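Local structure of bifunctional endo-1,4-beta-xylanase A (Neocallimastix patriciarum, 2VG9) at residues F19-T25 with N52-G58; Y77-Q83 with E116-D120; G134-K138 with S161-R167. The protein hydrolyses internal beta-1,4-xylosidic bonds of xylan as a glycoside hydrolase family 11 endoxylanase, here in an engineered loop-swap form. All coordinates share one frame. Residue numbers count along the deposited sequence, not the author numbering.

How the interactions relate
All three contacts reach the large curved sheet of a family 11 beta jelly roll, whose concave face forms the xylan-binding cleft in this family. Interaction 1 pairs strands within that sheet; interaction 2 joins it to the second sheet; interaction 3 pairs the strands of its long hairpin. Interactions 2 and 3, centres 13 Å apart, are joined through Glu116 of interaction 2, whose OE1 makes a salt bridge with Arg167 NE (2.8 Å) and whose OE2 probably bonds Tyr137 OH (2.6 Å) of interaction 3. Interaction 1 stands apart, nearest atoms about 9 Å from interaction 2 and 14 Å from interaction 3. The cadmium ion is bound at the end of interaction 2, by the exposed Asp120.

Interaction 1. Residues F19-T25 with N52-G58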
loop_
_atom_site.group_PDB
_atom_site.type_symbol
_atom_site.label_atom_id
_atom_site.label_comp_id
_atom_site.label_asym_id
_atom_site.label_seq_id
_atom_site.Cartn_x
_atom_site.Cartn_y
_atom_site.Cartn_z
ATOM N N PHE A 19 5.812 4.296 -14.054
ATOM C CA PHE A 19 5.210 3.844 -12.798
ATOM C C PHE A 19 5.123 2.331 -12.752
ATOM O O PHE A 19 4.799 1.703 -13.758
ATOM C CB PHE A 19 3.819 4.472 -12.615
ATOM C CG PHE A 19 3.856 5.949 -12.392
ATOM C CD1 PHE A 19 4.148 6.470 -11.120
ATOM C CD2 PHE A 19 3.594 6.827 -13.444
ATOM C CE1 PHE A 19 4.174 7.853 -10.925
ATOM C CE2 PHE A 19 3.637 8.212 -13.251
ATOM C CZ PHE A 19 3.926 8.720 -12.007
ATOM N N SER A 20 5.434 1.729 -11.601
ATOM C CA SER A 20 5.346 0.281 -11.489
ATOM C C SER A 20 3.900 -0.171 -11.594
ATOM O O SER A 20 2.966 0.638 -11.438
ATOM C CB SER A 20 5.926 -0.216 -10.143
ATOM O OG SER A 20 5.134 0.224 -9.041
ATOM N N TYR A 21 3.718 -1.464 -11.841
ATOM C CA TYR A 21 2.451 -2.129 -11.588
ATOM C C TYR A 21 2.751 -3.531 -11.040
ATOM O O TYR A 21 3.776 -4.128 -11.367
ATOM C CB TYR A 21 1.544 -2.163 -12.843
ATOM C CG TYR A 21 2.051 -3.057 -13.970
ATOM C CD1 TYR A 21 1.797 -4.437 -13.973
ATOM C CD2 TYR A 21 2.760 -2.515 -15.048
ATOM C CE1 TYR A 21 2.290 -5.277 -15.009
ATOM C CE2 TYR A 21 3.261 -3.343 -16.098
ATOM C CZ TYR A 21 3.018 -4.704 -16.068
ATOM O OH TYR A 21 3.484 -5.497 -17.096
ATOM N N GLU A 22 1.862 -4.033 -10.192
ATOM C CA GLU A 22 1.988 -5.365 -9.619
ATOM C C GLU A 22 0.583 -5.866 -9.255
ATOM O O GLU A 22 -0.182 -5.155 -8.588
ATOM C CB GLU A 22 2.890 -5.333 -8.370
ATOM C CG GLU A 22 2.839 -6.634 -7.552
ATOM C CD GLU A 22 3.967 -6.739 -6.529
ATOM O OE1 GLU A 22 4.234 -5.736 -5.818
ATOM O OE2 GLU A 22 4.570 -7.850 -6.423
ATOM N N ILE A 23 0.254 -7.069 -9.723
ATOM C CA ILE A 23 -0.964 -7.783 -9.298
ATOM C C ILE A 23 -0.536 -9.189 -8.861
ATOM O O ILE A 23 0.354 -9.788 -9.492
ATOM C CB ILE A 23 -2.043 -7.827 -10.430
ATOM C CG1 ILE A 23 -3.304 -8.540 -9.927
ATOM C CG2 ILE A 23 -1.419 -8.387 -11.802
ATOM C CD1 ILE A 23 -4.484 -8.490 -10.801
ATOM N N TRP A 24 -1.127 -9.693 -7.772
ATOM C CA TRP A 24 -0.764 -11.003 -7.238
ATOM C C TRP A 24 -1.971 -11.608 -6.536
ATOM O O TRP A 24 -2.843 -10.880 -6.020
ATOM C CB TRP A 24 0.446 -10.876 -6.294
ATOM C CG TRP A 24 0.718 -12.073 -5.426
ATOM C CD1 TRP A 24 1.604 -13.092 -5.659
ATOM C CD2 TRP A 24 0.091 -12.368 -4.169
ATOM N NE1 TRP A 24 1.546 -14.007 -4.636
ATOM C CE2 TRP A 24 0.633 -13.576 -3.705
ATOM C CE3 TRP A 24 -0.886 -11.730 -3.409
ATOM C CZ2 TRP A 24 0.237 -14.149 -2.499
ATOM C CZ3 TRP A 24 -1.282 -12.299 -2.226
ATOM C CH2 TRP A 24 -0.723 -13.503 -1.782
ATOM N N THR A 25 -2.039 -12.937 -6.529
ATOM C CA THR A 25 -3.048 -13.637 -5.724
ATOM C C THR A 25 -2.498 -14.938 -5.163
ATOM O O THR A 25 -1.556 -15.507 -5.683
ATOM C CB THR A 25 -4.389 -13.878 -6.487
ATOM O OG1 THR A 25 -5.405 -14.294 -5.548
ATOM C CG2 THR A 25 -4.203 -14.938 -7.595
ATOM N N ASN A 52 -6.495 -14.359 -1.107
ATOM C CA ASN A 52 -5.645 -13.183 -0.934
ATOM C C ASN A 52 -5.300 -12.554 -2.295
ATOM O O ASN A 52 -4.912 -13.266 -3.240
ATOM C CB ASN A 52 -4.378 -13.561 -0.126
ATOM C CG ASN A 52 -3.686 -12.363 0.506
ATOM O OD1 ASN A 52 -4.172 -11.226 0.441
ATOM N ND2 ASN A 52 -2.539 -12.621 1.151
ATOM N N PHE A 53 -5.475 -11.235 -2.402
ATOM C CA PHE A 53 -5.319 -10.497 -3.672
ATOM C C PHE A 53 -4.678 -9.151 -3.401
ATOM O O PHE A 53 -4.982 -8.497 -2.379
ATOM C CB PHE A 53 -6.696 -10.248 -4.333
ATOM C CG PHE A 53 -6.646 -9.448 -5.612
ATOM C CD1 PHE A 53 -6.376 -10.074 -6.831
ATOM C CD2 PHE A 53 -6.879 -8.072 -5.609
ATOM C CE1 PHE A 53 -6.343 -9.343 -8.015
ATOM C CE2 PHE A 53 -6.838 -7.323 -6.797
ATOM C CZ PHE A 53 -6.579 -7.974 -8.005
ATOM N N LEU A 54 -3.830 -8.702 -4.334
ATOM C CA LEU A 54 -3.340 -7.323 -4.281
ATOM C C LEU A 54 -3.175 -6.765 -5.688
ATOM O O LEU A 54 -2.849 -7.515 -6.618
ATOM C CB LEU A 54 -2.020 -7.249 -3.496
ATOM C CG LEU A 54 -0.762 -7.900 -4.070
ATOM C CD1 LEU A 54 0.044 -6.953 -5.011
ATOM C CD2 LEU A 54 0.138 -8.432 -2.912
ATOM N N ALA A 55 -3.419 -5.458 -5.832
ATOM C CA ALA A 55 -3.098 -4.702 -7.072
ATOM C C ALA A 55 -2.593 -3.308 -6.707
ATOM O O ALA A 55 -3.244 -2.557 -5.952
ATOM C CB ALA A 55 -4.312 -4.605 -8.025
ATOM N N ARG A 56 -1.448 -2.948 -7.247
ATOM C CA ARG A 56 -0.814 -1.695 -6.854
ATOM C C ARG A 56 0.043 -1.122 -7.960
ATOM O O ARG A 56 0.629 -1.859 -8.766
ATOM C CB ARG A 56 0.035 -1.905 -5.615
ATOM C CG ARG A 56 1.051 -2.977 -5.757
ATOM C CD ARG A 56 2.018 -3.030 -4.559
ATOM N NE ARG A 56 1.407 -3.657 -3.392
ATOM C CZ ARG A 56 1.876 -4.719 -2.747
ATOM N NH1 ARG A 56 2.995 -5.330 -3.129
ATOM N NH2 ARG A 56 1.207 -5.165 -1.708
ATOM N N ARG A 57 0.112 0.195 -7.974
ATOM C CA ARG A 57 0.947 0.958 -8.908
ATOM C C ARG A 57 1.621 2.091 -8.167
ATOM O O ARG A 57 0.999 2.738 -7.301
ATOM C CB ARG A 57 0.086 1.542 -10.030
ATOM C CG ARG A 57 -0.420 0.454 -11.018
ATOM C CD ARG A 57 -0.652 1.052 -12.362
ATOM N NE ARG A 57 0.613 1.244 -13.067
ATOM C CZ ARG A 57 0.719 1.764 -14.286
ATOM N NH1 ARG A 57 -0.373 2.168 -14.941
ATOM N NH2 ARG A 57 1.919 1.879 -14.852
ATOM N N GLY A 58 2.882 2.371 -8.498
ATOM C CA GLY A 58 3.595 3.426 -7.755
ATOM C C GLY A 58 4.903 3.870 -8.360
ATOM O O GLY A 58 5.261 3.471 -9.464
HETATM O O HOH W 1 3.544 -1.691 -8.363
#
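Two neighbouring strands run antiparallel, their axes 4.5 Å apart at 170°. Phe19 O accepts Arg57 NH2 (3.1 Å) and Ser20 O accepts Arg57 NE (2.9 Å), so one guanidinium serves two successive carbonyls; Ser20 N bonds Gly58 O at 2.8 Å. Ser20 OG and Arg56 O share water 1. Tyr21 CB packs on Arg57 NE (3.5 Å). Glu22 N and O bond Arg56 O and N, both at 2.9 Å, while its OE1 forms a salt bridge with Arg56 NH1 (3.0 Å). Ile23 CD1 meets Phe53 CE1 at 3.5 Å. Trp24 N bonds Leu54 O (3.0 Å), and Trp24 CE3 rests 3.5 Å from Leu54 CD2. Thr25 OG1 closes the pair on Asn52 O (2.6 Å). Glu22, Trp24, Leu54 and Arg56 share the face that probably lines the cleft, where Arg56 NE bonds Asn197 and its guanidinium makes a cation-pi contact with Tyr96; behind, Tyr21, Ile23, Thr25 and Phe53 pack on strands 2-5 and 29-34. Strand 11-16 flanks 19-26, and 190-200 flanks 52-60.

Interaction 2. Residues Y77-Q83 with E116-D120; sequences YAATYKQ and EDWVD. With CD (cadmium ion), chain B.
The extended strand 77-83 and the short strand 117-119 run nearly parallel, at 18°, with axes 7.9 Å apart: too far for backbone pairing, so they meet through side chains. CA separations narrow from 10.5 Å at Tyr77-Glu116 to 8.5 Å at Tyr81-Asp117 and 6.7 Å at Gln83-Val119. Glu116 (phi/psi -89/-32°) turns the chain through a corner and, with Asp117, forms a classic beta bulge facing Leu93; Asp120 leaves the strand with phi +75°. Tyr77, chi1 p, extends across the gap, and its OH donates to Glu116 OE1 at 2.6 Å; that carboxylate oxygen also makes a salt bridge with Arg167. This is face-to-face packing of the two sheets of the jelly roll, strand 73-86 coming from one sheet and strand 117-119 from the other. Tyr81, chi1 t, fills the middle: CD2 lies 3.4 Å from Asp117 OD2, CZ is 4.0 Å from Val119 CG2, and OH bonds Ser91. Gln83 is extended (chi1 and chi2 t), with NE2 3.3 Å from Val119 CG1 and weakly bonded to Asp120 OD2 at 2.8 Å, while its OE1 bonds Ser91. Asp120 OD2 has a further partner in Ser86. Within this chain the cadmium ion is bound by Asp120 OD1 (2.3 Å), Asp120 OD2 (2.5 Å) and water 2 (2.5 Å), which accepts from Gln83 NE2 at 3.1 Å.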
loop_
_atom_site.group_PDB
_atom_site.type_symbol
_atom_site.label_atom_id
_atom_site.label_comp_id
_atom_site.label_asym_id
_atom_site.label_seq_id
_atom_site.Cartn_x
_atom_site.Cartn_y
_atom_site.Cartn_z
ATOM N N TYR A 77 -4.839 11.195 -5.642
ATOM C CA TYR A 77 -5.553 10.053 -6.199
ATOM C C TYR A 77 -7.061 10.343 -6.264
ATOM O O TYR A 77 -7.593 11.167 -5.507
ATOM C CB TYR A 77 -5.241 8.766 -5.382
ATOM C CG TYR A 77 -5.941 8.712 -4.025
ATOM C CD1 TYR A 77 -7.048 7.868 -3.821
ATOM C CD2 TYR A 77 -5.502 9.508 -2.966
ATOM C CE1 TYR A 77 -7.727 7.839 -2.551
ATOM C CE2 TYR A 77 -6.152 9.497 -1.706
ATOM C CZ TYR A 77 -7.264 8.664 -1.519
ATOM O OH TYR A 77 -7.859 8.678 -0.310
ATOM N N ALA A 78 -7.742 9.700 -7.207
ATOM C CA ALA A 78 -9.218 9.623 -7.198
ATOM C C ALA A 78 -9.602 8.226 -7.692
ATOM O O ALA A 78 -9.083 7.772 -8.725
ATOM C CB ALA A 78 -9.858 10.715 -8.090
ATOM N N ALA A 79 -10.501 7.578 -6.943
ATOM C CA ALA A 79 -10.925 6.192 -7.162
ATOM C C ALA A 79 -12.401 5.975 -6.796
ATOM O O ALA A 79 -12.969 6.717 -6.003
ATOM C CB ALA A 79 -10.055 5.222 -6.343
ATOM N N THR A 80 -12.999 4.943 -7.385
ATOM C CA THR A 80 -14.177 4.287 -6.811
ATOM C C THR A 80 -13.660 2.937 -6.315
ATOM O O THR A 80 -12.762 2.346 -6.909
ATOM C CB THR A 80 -15.340 4.109 -7.828
ATOM O OG1 THR A 80 -14.847 3.446 -8.982
ATOM C CG2 THR A 80 -15.886 5.462 -8.274
ATOM N N TYR A 81 -14.154 2.509 -5.168
ATOM C CA TYR A 81 -13.652 1.319 -4.509
ATOM C C TYR A 81 -14.830 0.719 -3.746
ATOM O O TYR A 81 -15.530 1.431 -3.033
ATOM C CB TYR A 81 -12.479 1.691 -3.595
ATOM C CG TYR A 81 -12.226 0.784 -2.430
ATOM C CD1 TYR A 81 -11.899 -0.566 -2.605
ATOM C CD2 TYR A 81 -12.270 1.287 -1.136
ATOM C CE1 TYR A 81 -11.632 -1.389 -1.492
ATOM C CE2 TYR A 81 -12.011 0.479 -0.032
ATOM C CZ TYR A 81 -11.711 -0.846 -0.213
ATOM O OH TYR A 81 -11.469 -1.609 0.894
ATOM N N LYS A 82 -15.051 -0.577 -3.942
ATOM C CA LYS A 82 -16.215 -1.259 -3.429
ATOM C C LYS A 82 -15.795 -2.708 -3.119
ATOM O O LYS A 82 -15.089 -3.332 -3.918
ATOM C CB LYS A 82 -17.301 -1.233 -4.519
ATOM C CG LYS A 82 -18.663 -1.809 -4.162
ATOM C CD LYS A 82 -19.750 -1.392 -5.207
ATOM C CE LYS A 82 -20.173 0.129 -5.076
ATOM N NZ LYS A 82 -21.377 0.586 -5.967
ATOM N N GLN A 83 -16.229 -3.223 -1.971
ATOM C CA GLN A 83 -16.150 -4.640 -1.685
ATOM C C GLN A 83 -17.523 -5.278 -1.965
ATOM O O GLN A 83 -18.560 -4.818 -1.460
ATOM C CB GLN A 83 -15.668 -4.877 -0.253
ATOM C CG GLN A 83 -15.374 -6.306 0.059
ATOM C CD GLN A 83 -14.747 -6.468 1.399
ATOM O OE1 GLN A 83 -13.527 -6.337 1.555
ATOM N NE2 GLN A 83 -15.573 -6.767 2.392
ATOM N N GLU A 116 -6.474 4.767 3.531
ATOM C CA GLU A 116 -7.487 5.775 3.224
ATOM C C GLU A 116 -8.918 5.265 3.342
ATOM O O GLU A 116 -9.832 6.019 3.687
ATOM C CB GLU A 116 -7.245 6.304 1.803
ATOM C CG GLU A 116 -5.920 7.007 1.681
ATOM C CD GLU A 116 -5.960 8.393 2.367
ATOM O OE1 GLU A 116 -6.515 9.350 1.763
ATOM O OE2 GLU A 116 -5.454 8.509 3.507
ATOM N N ASP A 117 -9.103 3.986 3.056
ATOM C CA ASP A 117 -10.416 3.361 3.075
ATOM C C ASP A 117 -10.173 1.859 3.239
ATOM O O ASP A 117 -9.066 1.341 2.919
ATOM C CB ASP A 117 -11.187 3.667 1.772
ATOM C CG ASP A 117 -12.718 3.489 1.907
ATOM O OD1 ASP A 117 -13.222 3.055 2.946
ATOM O OD2 ASP A 117 -13.432 3.778 0.935
ATOM N N TRP A 118 -11.161 1.189 3.847
ATOM C CA TRP A 118 -11.101 -0.238 4.123
ATOM C C TRP A 118 -12.530 -0.742 4.314
ATOM O O TRP A 118 -13.453 0.040 4.610
ATOM C CB TRP A 118 -10.286 -0.574 5.386
ATOM C CG TRP A 118 -10.732 0.188 6.627
ATOM C CD1 TRP A 118 -10.264 1.406 7.054
ATOM C CD2 TRP A 118 -11.761 -0.204 7.564
ATOM N NE1 TRP A 118 -10.922 1.790 8.207
ATOM C CE2 TRP A 118 -11.838 0.809 8.545
ATOM C CE3 TRP A 118 -12.609 -1.326 7.671
ATOM C CZ2 TRP A 118 -12.761 0.751 9.629
ATOM C CZ3 TRP A 118 -13.542 -1.385 8.757
ATOM C CH2 TRP A 118 -13.603 -0.334 9.707
ATOM N N VAL A 119 -12.702 -2.046 4.186
ATOM C CA VAL A 119 -14.016 -2.634 4.393
ATOM C C VAL A 119 -13.908 -3.817 5.350
ATOM O O VAL A 119 -12.997 -4.651 5.209
ATOM C CB VAL A 119 -14.699 -3.033 3.073
ATOM C CG1 VAL A 119 -16.089 -3.703 3.347
ATOM C CG2 VAL A 119 -14.840 -1.785 2.141
ATOM N N ASP A 120 -14.805 -3.807 6.360
ATOM C CA ASP A 120 -15.022 -4.891 7.355
ATOM C C ASP A 120 -13.953 -5.008 8.436
ATOM O O ASP A 120 -14.252 -5.328 9.586
ATOM C CB ASP A 120 -15.212 -6.268 6.698
ATOM C CG ASP A 120 -16.511 -6.389 5.942
ATOM O OD1 ASP A 120 -17.486 -5.697 6.258
ATOM O OD2 ASP A 120 -16.559 -7.184 4.998
HETATM CD CD CD B . -18.901 -6.435 4.630
HETATM O O HOH W 2 -18.637 -6.649 2.206
#

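Interaction 3. Residues G134-K138 with S161-R167; sequences GAQYK and SVRQQKR
Strand 135-138 and strand 161-163 are antiparallel but strongly twisted, crossing at 135° with axes 4.3 Å apart. They belong to the long hairpin whose far turn forms the thumb in family 11 xylanases. Tyr137 and Arg163 make a non-hydrogen-bonded pair (CA-CA 4.4 Å); next to it, Lys138 N bonds Val162 O at 3.0 Å and Val162 N bonds Lys138 O at 2.8 Å. Past strand 161-163, Gln164 (phi/psi -73/-35°) turns out of the extended conformation, yet its N bonds Gln136 O at 2.9 Å; water 3 donates to the same oxygen at 2.7 Å and accepts Gln165 N at 2.9 Å. Gln136 OE1 bonds Thr131. Tyr137 (chi1 m) lays a ring face under Arg163, whose CG sits 4.1 Å from the ring centroid in a CH-pi contact. Arg163, extended with chi1 to chi3 t, gives NH1 to Tyr137 OH at 2.9 Å and NE weakly to Gln165 O at 2.9 Å; Ala135 CB lies over its guanidinium, 3.3 Å from NH1. Lys138 NZ makes a salt bridge with Asp124. The Tyr137 hydroxyl thus bridges Arg163 and Glu116, accepting from the first and probably donating to the second, Arg167's salt-bridge partner, so a largely buried polar network continues where the backbone ladder ends.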
loop_
_atom_site.group_PDB
_atom_site.type_symbol
_atom_site.label_atom_id
_atom_site.label_comp_id
_atom_site.label_asym_id
_atom_site.label_seq_id
_atom_site.Cartn_x
_atom_site.Cartn_y
_atom_site.Cartn_z
ATOM N N GLY A 134 -4.995 18.026 7.417
ATOM C CA GLY A 134 -6.196 18.518 8.050
ATOM C C GLY A 134 -7.117 17.422 8.556
ATOM O O GLY A 134 -8.283 17.688 8.895
ATOM N N ALA A 135 -6.610 16.185 8.571
ATOM C CA ALA A 135 -7.426 15.031 8.900
ATOM C C ALA A 135 -6.771 14.189 9.985
ATOM O O ALA A 135 -5.532 14.188 10.133
ATOM C CB ALA A 135 -7.664 14.172 7.648
ATOM N N GLN A 136 -7.611 13.444 10.704
ATOM C CA GLN A 136 -7.178 12.564 11.777
ATOM C C GLN A 136 -6.750 11.182 11.266
ATOM O O GLN A 136 -7.482 10.543 10.478
ATOM C CB GLN A 136 -8.287 12.412 12.833
ATOM C CG GLN A 136 -8.652 13.728 13.552
ATOM C CD GLN A 136 -7.403 14.495 14.103
ATOM O OE1 GLN A 136 -6.999 15.544 13.566
ATOM N NE2 GLN A 136 -6.789 13.946 15.152
ATOM N N TYR A 137 -5.546 10.766 11.690
ATOM C CA TYR A 137 -5.016 9.445 11.380
ATOM C C TYR A 137 -4.524 8.898 12.707
ATOM O O TYR A 137 -4.001 9.644 13.537
ATOM C CB TYR A 137 -3.819 9.510 10.420
ATOM C CG TYR A 137 -4.164 9.806 8.974
ATOM C CD1 TYR A 137 -4.230 8.774 8.025
ATOM C CD2 TYR A 137 -4.439 11.114 8.552
ATOM C CE1 TYR A 137 -4.517 9.063 6.685
ATOM C CE2 TYR A 137 -4.773 11.388 7.206
ATOM C CZ TYR A 137 -4.812 10.377 6.297
ATOM O OH TYR A 137 -5.132 10.639 4.961
ATOM N N LYS A 138 -4.683 7.597 12.889
ATOM C CA LYS A 138 -4.109 6.877 14.006
ATOM C C LYS A 138 -2.845 6.213 13.514
ATOM O O LYS A 138 -2.865 5.469 12.506
ATOM C CB LYS A 138 -5.088 5.803 14.442
ATOM C CG LYS A 138 -4.585 4.976 15.613
ATOM C CD LYS A 138 -5.614 3.964 16.071
ATOM C CE LYS A 138 -5.059 3.223 17.296
ATOM N NZ LYS A 138 -6.122 2.425 17.938
ATOM N N SER A 161 -0.598 4.407 9.279
ATOM C CA SER A 161 -1.473 5.546 9.517
ATOM C C SER A 161 -2.839 5.107 9.008
ATOM O O SER A 161 -3.006 4.795 7.826
ATOM C CB SER A 161 -1.068 6.733 8.650
ATOM O OG SER A 161 0.066 7.398 9.142
ATOM N N VAL A 162 -3.836 5.132 9.878
ATOM C CA VAL A 162 -5.162 4.754 9.444
ATOM C C VAL A 162 -6.047 5.988 9.489
ATOM O O VAL A 162 -6.251 6.566 10.565
ATOM C CB VAL A 162 -5.720 3.613 10.330
ATOM C CG1 VAL A 162 -7.184 3.267 9.932
ATOM C CG2 VAL A 162 -4.777 2.401 10.245
ATOM N N ARG A 163 -6.553 6.402 8.330
ATOM C CA ARG A 163 -7.461 7.561 8.246
ATOM C C ARG A 163 -8.773 7.274 8.978
ATOM O O ARG A 163 -9.427 6.244 8.727
ATOM C CB ARG A 163 -7.787 7.912 6.785
ATOM C CG ARG A 163 -8.394 9.295 6.644
ATOM C CD ARG A 163 -8.668 9.679 5.180
ATOM N NE ARG A 163 -9.413 10.955 5.068
ATOM C CZ ARG A 163 -8.827 12.150 5.003
ATOM N NH1 ARG A 163 -7.508 12.236 5.004
ATOM N NH2 ARG A 163 -9.544 13.259 4.867
ATOM N N GLN A 164 -9.152 8.192 9.873
ATOM C CA GLN A 164 -10.345 8.006 10.698
ATOM C C GLN A 164 -11.650 8.184 9.900
ATOM O O GLN A 164 -12.628 7.468 10.145
ATOM C CB GLN A 164 -10.285 8.869 11.974
ATOM C CG GLN A 164 -9.067 8.481 12.862
ATOM C CD GLN A 164 -9.085 7.001 13.230
ATOM O OE1 GLN A 164 -8.322 6.181 12.697
ATOM N NE2 GLN A 164 -9.984 6.646 14.098
ATOM N N GLN A 165 -11.627 9.100 8.929
ATOM C CA GLN A 165 -12.782 9.370 8.051
ATOM C C GLN A 165 -12.438 8.769 6.678
ATOM O O GLN A 165 -11.630 9.356 5.949
ATOM C CB GLN A 165 -12.994 10.884 7.944
ATOM C CG GLN A 165 -14.377 11.340 7.420
ATOM C CD GLN A 165 -14.443 12.852 6.972
ATOM O OE1 GLN A 165 -13.607 13.692 7.371
ATOM N NE2 GLN A 165 -15.462 13.181 6.131
ATOM N N LYS A 166 -13.042 7.629 6.327
ATOM C CA LYS A 166 -12.751 6.949 5.071
ATOM C C LYS A 166 -13.013 7.825 3.847
ATOM O O LYS A 166 -14.019 8.546 3.774
ATOM C CB LYS A 166 -13.609 5.703 4.949
ATOM C CG LYS A 166 -13.219 4.574 5.869
ATOM C CD LYS A 166 -14.365 3.553 5.895
ATOM C CE LYS A 166 -14.071 2.408 6.881
ATOM N NZ LYS A 166 -15.059 1.296 6.696
ATOM N N ARG A 167 -12.146 7.725 2.846
ATOM C CA ARG A 167 -12.409 8.416 1.610
ATOM C C ARG A 167 -11.774 7.670 0.436
ATOM O O ARG A 167 -10.987 6.745 0.649
ATOM C CB ARG A 167 -11.886 9.845 1.714
ATOM C CG ARG A 167 -10.384 9.921 1.813
ATOM C CD ARG A 167 -9.888 11.358 1.755
ATOM N NE ARG A 167 -8.417 11.375 1.818
ATOM C CZ ARG A 167 -7.668 12.457 1.616
ATOM N NH1 ARG A 167 -8.252 13.641 1.382
ATOM N NH2 ARG A 167 -6.339 12.360 1.690
HETATM O O HOH W 3 -9.646 11.254 8.952
#